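Local coordinates for enoyl-acyl carrier protein reductase (Uncultured bacterium, PDB 6KIA) that reduces the enoyl group carried by acyl carrier protein, probably with the NADH it binds as hydride donor in bacterial fatty acid synthesis, and is associated with triclosan resistance, at residues M203-V208 and S259-K264; G240-E245 and R268-A273; Q253-T258 and C288-T293. All coordinates share one frame; numbering follows the deposited sequence.

Contact 1. Residues M203-V208 and S259-K264; sequences MNFDEV and SYTQGK. With NAI (1,4-dihydronicotinamide adenine dinucleotide), chain D.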
loop_
_atom_site.group_PDB
_atom_site.type_symbol
_atom_site.label_atom_id
_atom_site.label_comp_id
_atom_site.label_asym_id
_atom_site.label_seq_id
_atom_site.Cartn_x
_atom_site.Cartn_y
_atom_site.Cartn_z
ATOM N N MET A 203 15.797 6.245 -3.732
ATOM C CA MET A 203 15.777 6.063 -5.191
ATOM C C MET A 203 15.027 4.768 -5.574
ATOM O O MET A 203 14.198 4.732 -6.518
ATOM C CB MET A 203 17.209 6.034 -5.728
ATOM C CG MET A 203 17.940 7.331 -5.500
ATOM S SD MET A 203 19.657 7.209 -6.026
ATOM C CE MET A 203 19.504 6.158 -7.447
ATOM N N ASN A 204 15.309 3.704 -4.824
ATOM C CA ASN A 204 14.646 2.434 -5.103
ATOM C C ASN A 204 13.146 2.510 -4.820
ATOM O O ASN A 204 12.338 1.952 -5.568
ATOM C CB ASN A 204 15.278 1.307 -4.287
ATOM C CG ASN A 204 15.337 -0.004 -5.055
ATOM O OD1 ASN A 204 15.403 -0.020 -6.293
ATOM N ND2 ASN A 204 15.308 -1.107 -4.329
ATOM N N PHE A 205 12.777 3.223 -3.755
ATOM C CA PHE A 205 11.368 3.447 -3.413
ATOM C C PHE A 205 10.671 4.172 -4.564
ATOM O O PHE A 205 9.571 3.786 -4.977
ATOM C CB PHE A 205 11.202 4.295 -2.134
ATOM C CG PHE A 205 11.456 3.559 -0.828
ATOM C CD1 PHE A 205 11.914 2.254 -0.795
ATOM C CD2 PHE A 205 11.229 4.220 0.383
ATOM C CE1 PHE A 205 12.145 1.618 0.444
ATOM C CE2 PHE A 205 11.457 3.592 1.624
ATOM C CZ PHE A 205 11.914 2.296 1.644
ATOM N N ASP A 206 11.291 5.231 -5.086
ATOM C CA ASP A 206 10.676 5.917 -6.225
ATOM C C ASP A 206 10.447 4.932 -7.362
ATOM O O ASP A 206 9.379 4.954 -7.995
ATOM C CB ASP A 206 11.532 7.079 -6.729
ATOM C CG ASP A 206 11.284 8.382 -5.990
ATOM O OD1 ASP A 206 10.412 8.447 -5.096
ATOM O OD2 ASP A 206 11.990 9.366 -6.315
ATOM N N GLU A 207 11.423 4.060 -7.623
ATOM C CA GLU A 207 11.257 3.131 -8.752
ATOM C C GLU A 207 10.094 2.140 -8.537
ATOM O O GLU A 207 9.230 1.957 -9.423
ATOM C CB GLU A 207 12.545 2.341 -9.011
ATOM C CG GLU A 207 13.690 3.113 -9.642
ATOM C CD GLU A 207 13.283 3.962 -10.833
ATOM O OE1 GLU A 207 12.346 3.573 -11.571
ATOM O OE2 GLU A 207 13.953 4.991 -11.073
ATOM N N VAL A 208 10.073 1.494 -7.378
ATOM C CA VAL A 208 9.096 0.434 -7.105
ATOM C C VAL A 208 7.686 0.954 -6.812
ATOM O O VAL A 208 6.697 0.437 -7.333
ATOM C CB VAL A 208 9.539 -0.445 -5.894
ATOM C CG1 VAL A 208 8.511 -1.555 -5.642
ATOM C CG2 VAL A 208 10.965 -1.029 -6.117
ATOM N N SER A 259 7.400 7.964 11.128
ATOM C CA SER A 259 7.697 8.676 9.891
ATOM C C SER A 259 7.575 7.726 8.691
ATOM O O SER A 259 8.230 6.676 8.625
ATOM C CB SER A 259 9.112 9.288 9.999
ATOM O OG SER A 259 9.596 9.760 8.758
ATOM N N TYR A 260 6.726 8.097 7.737
ATOM C CA TYR A 260 6.445 7.216 6.609
ATOM C C TYR A 260 7.473 7.398 5.499
ATOM O O TYR A 260 7.385 8.324 4.699
ATOM C CB TYR A 260 5.032 7.483 6.105
ATOM C CG TYR A 260 4.582 6.558 5.028
ATOM C CD1 TYR A 260 4.207 5.253 5.317
ATOM C CD2 TYR A 260 4.512 6.995 3.712
ATOM C CE1 TYR A 260 3.778 4.391 4.307
ATOM C CE2 TYR A 260 4.082 6.145 2.707
ATOM C CZ TYR A 260 3.728 4.854 3.012
ATOM O OH TYR A 260 3.307 4.024 1.988
ATOM N N THR A 261 8.443 6.492 5.450
ATOM C CA THR A 261 9.623 6.657 4.614
ATOM C C THR A 261 9.307 6.593 3.123
ATOM O O THR A 261 10.079 7.098 2.315
ATOM C CB THR A 261 10.669 5.607 4.978
ATOM O OG1 THR A 261 10.139 4.298 4.748
ATOM C CG2 THR A 261 10.992 5.746 6.439
ATOM N N GLN A 262 8.176 5.983 2.779
ATOM C CA GLN A 262 7.738 5.850 1.384
ATOM C C GLN A 262 6.972 7.104 0.930
ATOM O O GLN A 262 6.412 7.143 -0.177
ATOM C CB GLN A 262 6.833 4.620 1.247
ATOM C CG GLN A 262 7.571 3.293 1.251
ATOM C CD GLN A 262 8.114 2.843 -0.093
ATOM O OE1 GLN A 262 7.986 3.523 -1.123
ATOM N NE2 GLN A 262 8.750 1.674 -0.086
ATOM N N GLY A 263 6.938 8.126 1.785
ATOM C CA GLY A 263 6.100 9.293 1.559
ATOM C C GLY A 263 6.401 10.064 0.287
ATOM O O GLY A 263 5.500 10.436 -0.465
ATOM N N LYS A 264 7.677 10.316 0.050
ATOM C CA LYS A 264 8.098 10.974 -1.191
ATOM C C LYS A 264 7.656 10.191 -2.436
ATOM O O LYS A 264 7.193 10.777 -3.430
ATOM C CB LYS A 264 9.614 11.179 -1.185
ATOM C CG LYS A 264 10.084 12.230 -0.199
ATOM C CD LYS A 264 9.616 13.607 -0.652
ATOM C CE LYS A 264 10.059 14.716 0.293
ATOM N NZ LYS A 264 9.489 16.024 -0.148
HETATM P PA NAI D . 1.428 -6.447 0.423
HETATM O O1A NAI D . 0.350 -7.487 0.391
HETATM O O2A NAI D . 2.784 -6.879 0.944
HETATM O O5B NAI D . 1.532 -5.840 -1.043
HETATM C C5B NAI D . 2.774 -5.360 -1.517
HETATM C C4B NAI D . 2.585 -5.328 -3.064
HETATM O O4B NAI D . 3.879 -4.673 -3.617
HETATM C C3B NAI D . 2.491 -6.500 -3.584
HETATM O O3B NAI D . 1.495 -6.549 -4.685
HETATM C C2B NAI D . 4.004 -6.828 -4.165
HETATM O O2B NAI D . 3.921 -7.910 -5.164
HETATM C C1B NAI D . 4.396 -5.695 -4.635
HETATM N N9A NAI D . 5.861 -5.537 -4.527
HETATM C C8A NAI D . 6.726 -5.422 -3.504
HETATM N N7A NAI D . 7.952 -5.311 -4.011
HETATM C C5A NAI D . 7.848 -5.350 -5.361
HETATM C C6A NAI D . 8.863 -5.276 -6.302
HETATM N N6A NAI D . 10.290 -5.137 -6.211
HETATM N N1A NAI D . 8.528 -5.340 -7.602
HETATM C C2A NAI D . 7.217 -5.487 -7.970
HETATM N N3A NAI D . 6.205 -5.558 -7.027
HETATM C C4A NAI D . 6.552 -5.492 -5.704
HETATM O O3 NAI D . 0.991 -5.163 1.369
HETATM P PN NAI D . -0.084 -3.994 1.082
HETATM O O1N NAI D . -1.434 -4.580 0.808
HETATM O O2N NAI D . -0.025 -3.150 2.346
HETATM O O5D NAI D . 0.441 -3.169 -0.178
HETATM C C5D NAI D . -0.364 -2.982 -1.330
HETATM C C4D NAI D . -0.448 -1.463 -1.601
HETATM O O4D NAI D . -1.170 -0.905 -0.649
HETATM C C3D NAI D . 0.933 -0.819 -1.501
HETATM O O3D NAI D . 1.192 0.028 -2.569
HETATM C C2D NAI D . 0.786 0.016 -0.210
HETATM O O2D NAI D . 1.810 1.073 -0.199
HETATM C C1D NAI D . -0.448 0.445 -0.251
HETATM N N1N NAI D . -0.960 0.890 1.045
HETATM C C2N NAI D . -0.739 0.175 2.203
HETATM C C3N NAI D . -1.197 0.675 3.429
HETATM C C7N NAI D . -1.000 -0.110 4.725
HETATM O O7N NAI D . -1.108 0.445 5.815
HETATM N N7N NAI D . -0.700 -1.495 4.648
HETATM C C4N NAI D . -1.896 1.871 3.511
HETATM C C5N NAI D . -2.161 2.562 2.322
HETATM C C6N NAI D . -1.686 2.069 1.102
HETATM O O HOH W 1 9.606 11.001 -4.954
#
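F205 of helix 196-219 and Q262, the N-cap residue of helix 263-278, form an amide-on-ring stack that joins two helices of this Rossmann-type reductase. The stacking evidence is a 15° angle between the F205 ring and the Q262 amide, with Q262 NE2 over the centre of one face. Q262 NE2 comes to 3.3 Å from F205 CD1. A bend of the glutamine chain at CB-CG (chi2 -85°) lays the amide over the ring, and Q262 CG adds a CH-pi contact 4.2 Å from the F205 ring centroid.

Polar bonds fix the rotation of that amide: NE2 donates to G163 O and OE1 pairs with T209 OG1, so both ends are held while the flat middle lies on the phenyl. At the ring edge the approach is different, with T261 OG1 3.5 Å from F205 CE2; this hydroxyl is also bonded to Y179 OH.

Solvent supplies a second link, since one water gives a 2.7 Å bond to D206 OD1 and a weak one to K264 O.

The NADH lies beside the contact: V208 CG1 is 3.8 Å from adenine C6A.

Contact 2. Residues G240-E245 and R268-A273; sequences GYHGTE and RLERIA. With NAI (1,4-dihydronicotinamide adenine dinucleotide), chain D.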
loop_
_atom_site.group_PDB
_atom_site.type_symbol
_atom_site.label_atom_id
_atom_site.label_comp_id
_atom_site.label_asym_id
_atom_site.label_seq_id
_atom_site.Cartn_x
_atom_site.Cartn_y
_atom_site.Cartn_z
ATOM N N GLY A 240 -2.620 4.279 -2.604
ATOM C CA GLY A 240 -1.720 5.285 -2.091
ATOM C C GLY A 240 -1.778 5.284 -0.588
ATOM O O GLY A 240 -2.724 4.761 -0.004
ATOM N N TYR A 241 -0.748 5.848 0.045
ATOM C CA TYR A 241 -0.883 6.233 1.458
ATOM C C TYR A 241 -0.426 7.684 1.583
ATOM O O TYR A 241 0.647 8.033 1.092
ATOM C CB TYR A 241 -0.064 5.355 2.405
ATOM C CG TYR A 241 -0.241 5.827 3.838
ATOM C CD1 TYR A 241 -1.465 5.675 4.480
ATOM C CD2 TYR A 241 0.795 6.464 4.521
ATOM C CE1 TYR A 241 -1.664 6.129 5.766
ATOM C CE2 TYR A 241 0.612 6.913 5.816
ATOM C CZ TYR A 241 -0.608 6.740 6.440
ATOM O OH TYR A 241 -0.821 7.190 7.739
ATOM N N HIS A 242 -1.271 8.523 2.191
ATOM C CA HIS A 242 -0.932 9.937 2.356
ATOM C C HIS A 242 -1.661 10.454 3.580
ATOM O O HIS A 242 -2.292 11.522 3.555
ATOM C CB HIS A 242 -1.309 10.739 1.102
ATOM C CG HIS A 242 -0.616 12.065 1.002
ATOM N ND1 HIS A 242 -0.458 12.733 -0.196
ATOM C CD2 HIS A 242 -0.045 12.847 1.950
ATOM C CE1 HIS A 242 0.204 13.860 0.017
ATOM N NE2 HIS A 242 0.461 13.957 1.310
ATOM N N GLY A 243 -1.660 9.635 4.630
ATOM C CA GLY A 243 -2.418 9.945 5.829
ATOM C C GLY A 243 -3.903 9.699 5.639
ATOM O O GLY A 243 -4.398 9.556 4.513
ATOM N N THR A 244 -4.639 9.695 6.748
ATOM C CA THR A 244 -6.047 9.302 6.726
ATOM C C THR A 244 -6.879 10.119 7.736
ATOM O O THR A 244 -6.399 10.415 8.830
ATOM C CB THR A 244 -6.164 7.800 7.060
ATOM O OG1 THR A 244 -5.401 7.045 6.110
ATOM C CG2 THR A 244 -7.624 7.335 7.079
ATOM N N GLU A 245 -8.113 10.488 7.369
ATOM C CA GLU A 245 -8.986 11.158 8.337
ATOM C C GLU A 245 -9.649 10.142 9.236
ATOM O O GLU A 245 -10.312 9.175 8.781
ATOM C CB GLU A 245 -10.062 11.996 7.642
ATOM C CG GLU A 245 -9.520 13.118 6.785
ATOM C CD GLU A 245 -10.611 13.938 6.118
ATOM O OE1 GLU A 245 -11.407 13.349 5.372
ATOM O OE2 GLU A 245 -10.672 15.166 6.333
ATOM N N ARG A 268 5.027 11.123 -5.496
ATOM C CA ARG A 268 5.388 11.007 -6.902
ATOM C C ARG A 268 4.350 10.160 -7.655
ATOM O O ARG A 268 3.979 10.464 -8.791
ATOM C CB ARG A 268 6.775 10.389 -7.049
ATOM C CG ARG A 268 7.276 10.345 -8.478
ATOM C CD ARG A 268 8.696 9.797 -8.551
ATOM N NE ARG A 268 9.194 9.846 -9.921
ATOM C CZ ARG A 268 9.780 10.908 -10.469
ATOM N NH1 ARG A 268 9.989 12.008 -9.755
ATOM N NH2 ARG A 268 10.177 10.857 -11.728
ATOM N N LEU A 269 3.849 9.129 -6.986
ATOM C CA LEU A 269 2.759 8.309 -7.521
ATOM C C LEU A 269 1.524 9.161 -7.827
ATOM O O LEU A 269 0.924 9.055 -8.915
ATOM C CB LEU A 269 2.406 7.202 -6.523
ATOM C CG LEU A 269 1.236 6.276 -6.869
ATOM C CD1 LEU A 269 1.636 5.334 -8.010
ATOM C CD2 LEU A 269 0.791 5.500 -5.625
ATOM N N GLU A 270 1.157 10.007 -6.872
ATOM C CA GLU A 270 0.057 10.950 -7.081
ATOM C C GLU A 270 0.303 11.839 -8.301
ATOM O O GLU A 270 -0.588 12.027 -9.137
ATOM C CB GLU A 270 -0.146 11.816 -5.846
ATOM C CG GLU A 270 -0.672 11.043 -4.662
ATOM C CD GLU A 270 -0.645 11.848 -3.389
ATOM O OE1 GLU A 270 0.058 12.885 -3.352
ATOM O OE2 GLU A 270 -1.294 11.425 -2.421
ATOM N N ARG A 271 1.515 12.389 -8.401
ATOM C CA ARG A 271 1.825 13.254 -9.546
ATOM C C ARG A 271 1.717 12.519 -10.892
ATOM O O ARG A 271 1.259 13.091 -11.881
ATOM C CB ARG A 271 3.212 13.874 -9.405
ATOM C CG ARG A 271 3.290 14.899 -8.294
ATOM C CD ARG A 271 4.577 15.734 -8.341
ATOM N NE ARG A 271 5.816 14.955 -8.357
ATOM C CZ ARG A 271 6.445 14.513 -7.273
ATOM N NH1 ARG A 271 5.945 14.755 -6.066
ATOM N NH2 ARG A 271 7.571 13.828 -7.401
ATOM N N ILE A 272 2.140 11.259 -10.931
ATOM C CA ILE A 272 1.988 10.453 -12.143
ATOM C C ILE A 272 0.505 10.335 -12.526
ATOM O O ILE A 272 0.128 10.525 -13.703
ATOM C CB ILE A 272 2.622 9.050 -11.961
ATOM C CG1 ILE A 272 4.146 9.164 -11.900
ATOM C CG2 ILE A 272 2.212 8.107 -13.104
ATOM C CD1 ILE A 272 4.834 7.941 -11.314
ATOM N N ALA A 273 -0.346 10.072 -11.534
ATOM C CA ALA A 273 -1.795 10.009 -11.795
ATOM C C ALA A 273 -2.342 11.335 -12.318
ATOM O O ALA A 273 -3.157 11.360 -13.244
ATOM C CB ALA A 273 -2.563 9.600 -10.535
HETATM P PA NAI D . 1.428 -6.447 0.423
HETATM O O1A NAI D . 0.350 -7.487 0.391
HETATM O O2A NAI D . 2.784 -6.879 0.944
HETATM O O5B NAI D . 1.532 -5.840 -1.043
HETATM C C5B NAI D . 2.774 -5.360 -1.517
HETATM C C4B NAI D . 2.585 -5.328 -3.064
HETATM O O4B NAI D . 3.879 -4.673 -3.617
HETATM C C3B NAI D . 2.491 -6.500 -3.584
HETATM O O3B NAI D . 1.495 -6.549 -4.685
HETATM C C2B NAI D . 4.004 -6.828 -4.165
HETATM O O2B NAI D . 3.921 -7.910 -5.164
HETATM C C1B NAI D . 4.396 -5.695 -4.635
HETATM N N9A NAI D . 5.861 -5.537 -4.527
HETATM C C8A NAI D . 6.726 -5.422 -3.504
HETATM N N7A NAI D . 7.952 -5.311 -4.011
HETATM C C5A NAI D . 7.848 -5.350 -5.361
HETATM C C6A NAI D . 8.863 -5.276 -6.302
HETATM N N6A NAI D . 10.290 -5.137 -6.211
HETATM N N1A NAI D . 8.528 -5.340 -7.602
HETATM C C2A NAI D . 7.217 -5.487 -7.970
HETATM N N3A NAI D . 6.205 -5.558 -7.027
HETATM C C4A NAI D . 6.552 -5.492 -5.704
HETATM O O3 NAI D . 0.991 -5.163 1.369
HETATM P PN NAI D . -0.084 -3.994 1.082
HETATM O O1N NAI D . -1.434 -4.580 0.808
HETATM O O2N NAI D . -0.025 -3.150 2.346
HETATM O O5D NAI D . 0.441 -3.169 -0.178
HETATM C C5D NAI D . -0.364 -2.982 -1.330
HETATM C C4D NAI D . -0.448 -1.463 -1.601
HETATM O O4D NAI D . -1.170 -0.905 -0.649
HETATM C C3D NAI D . 0.933 -0.819 -1.501
HETATM O O3D NAI D . 1.192 0.028 -2.569
HETATM C C2D NAI D . 0.786 0.016 -0.210
HETATM O O2D NAI D . 1.810 1.073 -0.199
HETATM C C1D NAI D . -0.448 0.445 -0.251
HETATM N N1N NAI D . -0.960 0.890 1.045
HETATM C C2N NAI D . -0.739 0.175 2.203
HETATM C C3N NAI D . -1.197 0.675 3.429
HETATM C C7N NAI D . -1.000 -0.110 4.725
HETATM O O7N NAI D . -1.108 0.445 5.815
HETATM N N7N NAI D . -0.700 -1.495 4.648
HETATM C C4N NAI D . -1.896 1.871 3.511
HETATM C C5N NAI D . -2.161 2.562 2.322
HETATM C C6N NAI D . -1.686 2.069 1.102
#
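L269 of helix 263-278 touches G240 where this helix meets the C-terminal end of strand 234-240, an inner strand of the Rossmann-type sheet that pairs in parallel with 155-159 and 283-287. The buried contact is built on a His-carboxylate hydrogen bond, made by the next residue of the helix. L269 comes first: its CD2 lies 4.3 Å from G240 CA, a van der Waals touch against the last residue of the strand, and its side chain also packs on F213 and on V285 of strand 283-287.

E270 carries the polar part. Its chain is extended beyond CG (chi2 170°), which brings the carboxylate across to the imidazole of H242. ND1 of H242 donates to E270 OE2 over 2.7 Å at an N-H...O angle of 164°. The oxygen accepts with its syn lone pair and lies in the imidazole plane, while ring and carboxylate are 27° apart. The same OE2 also pairs with N287 ND2, so two bonds grip it, and W364 stacks on the imidazole. These contacts together would limit rotation of the H242 ring.

The strand end and the residue after it border the nicotinamide. Y241 CB is 3.5 Å from nicotinamide C5N, and G240 O lies 3.1 Å from C6N of the same ring.

Contact 3. Residues Q253-T258 and C288-T293; sequences QWQTYT and CPEIRT. With NAI (1,4-dihydronicotinamide adenine dinucleotide), chain D.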
loop_
_atom_site.group_PDB
_atom_site.type_symbol
_atom_site.label_atom_id
_atom_site.label_comp_id
_atom_site.label_asym_id
_atom_site.label_seq_id
_atom_site.Cartn_x
_atom_site.Cartn_y
_atom_site.Cartn_z
ATOM N N GLN A 253 -10.629 13.999 11.207
ATOM C CA GLN A 253 -9.441 14.841 11.056
ATOM C C GLN A 253 -8.278 14.061 10.467
ATOM O O GLN A 253 -8.016 12.914 10.868
ATOM C CB GLN A 253 -9.018 15.447 12.400
ATOM C CG GLN A 253 -10.185 16.071 13.168
ATOM C CD GLN A 253 -9.719 17.046 14.249
ATOM O OE1 GLN A 253 -8.855 17.892 14.008
ATOM N NE2 GLN A 253 -10.264 16.906 15.448
ATOM N N TRP A 254 -7.590 14.692 9.519
ATOM C CA TRP A 254 -6.441 14.080 8.883
ATOM C C TRP A 254 -5.335 13.863 9.889
ATOM O O TRP A 254 -5.031 14.741 10.708
ATOM C CB TRP A 254 -5.919 14.937 7.734
ATOM C CG TRP A 254 -4.755 14.319 7.034
ATOM C CD1 TRP A 254 -4.813 13.446 5.990
ATOM C CD2 TRP A 254 -3.358 14.522 7.313
ATOM N NE1 TRP A 254 -3.547 13.090 5.598
ATOM C CE2 TRP A 254 -2.633 13.729 6.394
ATOM C CE3 TRP A 254 -2.652 15.287 8.254
ATOM C CZ2 TRP A 254 -1.242 13.675 6.380
ATOM C CZ3 TRP A 254 -1.257 15.247 8.225
ATOM C CH2 TRP A 254 -0.572 14.447 7.301
ATOM N N GLN A 255 -4.745 12.675 9.835
ATOM C CA GLN A 255 -3.567 12.394 10.622
ATOM C C GLN A 255 -2.746 11.385 9.835
ATOM O O GLN A 255 -3.122 11.020 8.711
ATOM C CB GLN A 255 -3.950 11.880 12.015
ATOM C CG GLN A 255 -4.944 10.720 12.021
ATOM C CD GLN A 255 -4.279 9.385 11.701
ATOM O OE1 GLN A 255 -3.512 8.844 12.505
ATOM N NE2 GLN A 255 -4.554 8.864 10.504
ATOM N N THR A 256 -1.641 10.939 10.404
ATOM C CA THR A 256 -0.723 10.032 9.701
ATOM C C THR A 256 0.112 9.235 10.690
ATOM O O THR A 256 0.304 9.664 11.821
ATOM C CB THR A 256 0.229 10.803 8.765
ATOM O OG1 THR A 256 1.019 9.882 7.995
ATOM C CG2 THR A 256 1.181 11.710 9.585
ATOM N N TYR A 257 0.642 8.102 10.233
ATOM C CA TYR A 257 1.778 7.460 10.874
ATOM C C TYR A 257 3.034 8.255 10.522
ATOM O O TYR A 257 3.211 8.655 9.371
ATOM C CB TYR A 257 1.925 6.009 10.388
ATOM C CG TYR A 257 3.271 5.400 10.739
ATOM C CD1 TYR A 257 3.481 4.815 11.981
ATOM C CD2 TYR A 257 4.326 5.418 9.824
ATOM C CE1 TYR A 257 4.716 4.261 12.322
ATOM C CE2 TYR A 257 5.550 4.875 10.152
ATOM C CZ TYR A 257 5.748 4.292 11.399
ATOM O OH TYR A 257 6.989 3.753 11.695
ATOM N N THR A 258 3.902 8.472 11.503
ATOM C CA THR A 258 5.206 9.121 11.306
ATOM C C THR A 258 6.288 8.170 11.850
ATOM O O THR A 258 6.112 7.587 12.929
ATOM C CB THR A 258 5.261 10.507 12.022
ATOM O OG1 THR A 258 4.237 11.374 11.520
ATOM C CG2 THR A 258 6.618 11.196 11.837
ATOM N N CYS A 288 -5.485 5.239 0.963
ATOM C CA CYS A 288 -6.244 4.347 1.854
ATOM C C CYS A 288 -5.759 4.372 3.293
ATOM O O CYS A 288 -4.635 4.802 3.551
ATOM C CB CYS A 288 -6.178 2.913 1.315
ATOM S SG CYS A 288 -7.084 2.687 -0.267
ATOM N N PRO A 289 -6.578 3.883 4.237
ATOM C CA PRO A 289 -6.150 3.924 5.650
ATOM C C PRO A 289 -4.981 3.032 6.039
ATOM O O PRO A 289 -4.645 2.064 5.369
ATOM C CB PRO A 289 -7.393 3.428 6.399
ATOM C CG PRO A 289 -8.516 3.728 5.511
ATOM C CD PRO A 289 -7.984 3.457 4.120
ATOM N N GLU A 290 -4.383 3.369 7.183
ATOM C CA GLU A 290 -3.410 2.522 7.850
ATOM C C GLU A 290 -4.048 1.192 8.233
ATOM O O GLU A 290 -5.104 1.166 8.909
ATOM C CB GLU A 290 -2.898 3.208 9.130
ATOM C CG GLU A 290 -2.347 4.624 8.948
ATOM C CD GLU A 290 -3.418 5.727 8.986
ATOM O OE1 GLU A 290 -4.637 5.438 9.055
ATOM O OE2 GLU A 290 -3.034 6.909 8.957
ATOM N N ILE A 291 -3.426 0.090 7.817
ATOM C CA ILE A 291 -3.848 -1.232 8.257
ATOM C C ILE A 291 -2.619 -2.097 8.496
ATOM O O ILE A 291 -1.493 -1.657 8.277
ATOM C CB ILE A 291 -4.795 -1.916 7.243
ATOM C CG1 ILE A 291 -4.149 -2.028 5.862
ATOM C CG2 ILE A 291 -6.132 -1.170 7.117
ATOM C CD1 ILE A 291 -4.960 -2.928 4.969
ATOM N N ARG A 292 -2.819 -3.316 8.991
ATOM C CA ARG A 292 -1.696 -4.230 9.126
ATOM C C ARG A 292 -1.700 -5.282 8.016
ATOM O O ARG A 292 -2.635 -6.086 7.883
ATOM C CB ARG A 292 -1.698 -4.883 10.508
ATOM C CG ARG A 292 -1.411 -3.850 11.584
ATOM C CD ARG A 292 -1.194 -4.477 12.953
ATOM N NE ARG A 292 0.176 -4.949 13.145
ATOM C CZ ARG A 292 0.531 -6.230 13.159
ATOM N NH1 ARG A 292 -0.384 -7.180 12.994
ATOM N NH2 ARG A 292 1.805 -6.563 13.343
ATOM N N THR A 293 -0.665 -5.205 7.185
ATOM C CA THR A 293 -0.407 -6.136 6.091
ATOM C C THR A 293 1.044 -6.585 6.153
ATOM O O THR A 293 1.801 -6.152 7.028
ATOM C CB THR A 293 -0.616 -5.483 4.718
ATOM O OG1 THR A 293 0.404 -4.497 4.546
ATOM C CG2 THR A 293 -1.989 -4.853 4.565
HETATM P PA NAI D . 1.428 -6.447 0.423
HETATM O O1A NAI D . 0.350 -7.487 0.391
HETATM O O2A NAI D . 2.784 -6.879 0.944
HETATM O O5B NAI D . 1.532 -5.840 -1.043
HETATM C C5B NAI D . 2.774 -5.360 -1.517
HETATM C C4B NAI D . 2.585 -5.328 -3.064
HETATM O O4B NAI D . 3.879 -4.673 -3.617
HETATM C C3B NAI D . 2.491 -6.500 -3.584
HETATM O O3B NAI D . 1.495 -6.549 -4.685
HETATM C C2B NAI D . 4.004 -6.828 -4.165
HETATM O O2B NAI D . 3.921 -7.910 -5.164
HETATM C C1B NAI D . 4.396 -5.695 -4.635
HETATM N N9A NAI D . 5.861 -5.537 -4.527
HETATM C C8A NAI D . 6.726 -5.422 -3.504
HETATM N N7A NAI D . 7.952 -5.311 -4.011
HETATM C C5A NAI D . 7.848 -5.350 -5.361
HETATM C C6A NAI D . 8.863 -5.276 -6.302
HETATM N N6A NAI D . 10.290 -5.137 -6.211
HETATM N N1A NAI D . 8.528 -5.340 -7.602
HETATM C C2A NAI D . 7.217 -5.487 -7.970
HETATM N N3A NAI D . 6.205 -5.558 -7.027
HETATM C C4A NAI D . 6.552 -5.492 -5.704
HETATM O O3 NAI D . 0.991 -5.163 1.369
HETATM P PN NAI D . -0.084 -3.994 1.082
HETATM O O1N NAI D . -1.434 -4.580 0.808
HETATM O O2N NAI D . -0.025 -3.150 2.346
HETATM O O5D NAI D . 0.441 -3.169 -0.178
HETATM C C5D NAI D . -0.364 -2.982 -1.330
HETATM C C4D NAI D . -0.448 -1.463 -1.601
HETATM O O4D NAI D . -1.170 -0.905 -0.649
HETATM C C3D NAI D . 0.933 -0.819 -1.501
HETATM O O3D NAI D . 1.192 0.028 -2.569
HETATM C C2D NAI D . 0.786 0.016 -0.210
HETATM O O2D NAI D . 1.810 1.073 -0.199
HETATM C C1D NAI D . -0.448 0.445 -0.251
HETATM N N1N NAI D . -0.960 0.890 1.045
HETATM C C2N NAI D . -0.739 0.175 2.203
HETATM C C3N NAI D . -1.197 0.675 3.429
HETATM C C7N NAI D . -1.000 -0.110 4.725
HETATM O O7N NAI D . -1.108 0.445 5.815
HETATM N N7N NAI D . -0.700 -1.495 4.648
HETATM C C4N NAI D . -1.896 1.871 3.511
HETATM C C5N NAI D . -2.161 2.562 2.322
HETATM C C6N NAI D . -1.686 2.069 1.102
#
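Bends at chi2 in both Q255 (79°) and E290 (85°) turn their polar ends toward each other, the two side chains arriving from opposite directions. In Q255 the first torsion works together with this bend: CG sits between the backbone N and the carbonyl carbon, and the pair of torsions folds the amide round to E290. The result is one hydrogen bond, Q255 NE2 to E290 OE2 at 2.9 Å, moderately bent with an N-H...O angle of 151°. It meets the carboxylate on the syn side but well out of its plane, and the amide is turned steeply against the carboxylate.

This bond ties the end of the 244-248/251-255 hairpin to the loop that follows strand 283-287 in the Rossmann-type sheet. NE2 also donates to T244 O, and Q255 OE1 pairs with S305 OG, so both polar atoms of the amide are engaged. The shorter bond of E290 OE2 is with Y241 OH, which in turn accepts from Y257 N.

Beyond E290 the loop handles NADH directly. I291 N donates almost straight to the carboxamide oxygen O7N at 3.1 Å, and T293 OG1 donates to phosphate oxygen O2N at 2.6 Å. P289 O stands 3.3 Å from C4N, the carbon that carries the hydride in dihydronicotinamides. The bonds to E290 thus probably steady a loop that, through I291 N, may help to orient the carboxamide.

The three contacts border one NADH: in contact 1 V208 lies by the adenine and Y260 near the nicotinamide ribose, while contacts 2 and 3 meet the nicotinamide end. Their centres form a triangle, contact 2 being about 12 Å from each of the others, which are about 16 Å apart. Contacts 1 and 2 share helix 263-278 and meet through an edge-to-face pair of tyrosines, Y260 CE1 being 3.6 Å from Y241 CD2. Contacts 2 and 3 are joined by hydrogen bonds, among them Y241 OH with E290 OE2 at 2.5 Å, and by the hairpin pairing of T244 N with Q255 O at 2.8 Å. Y241 therefore connects all three around the pocket.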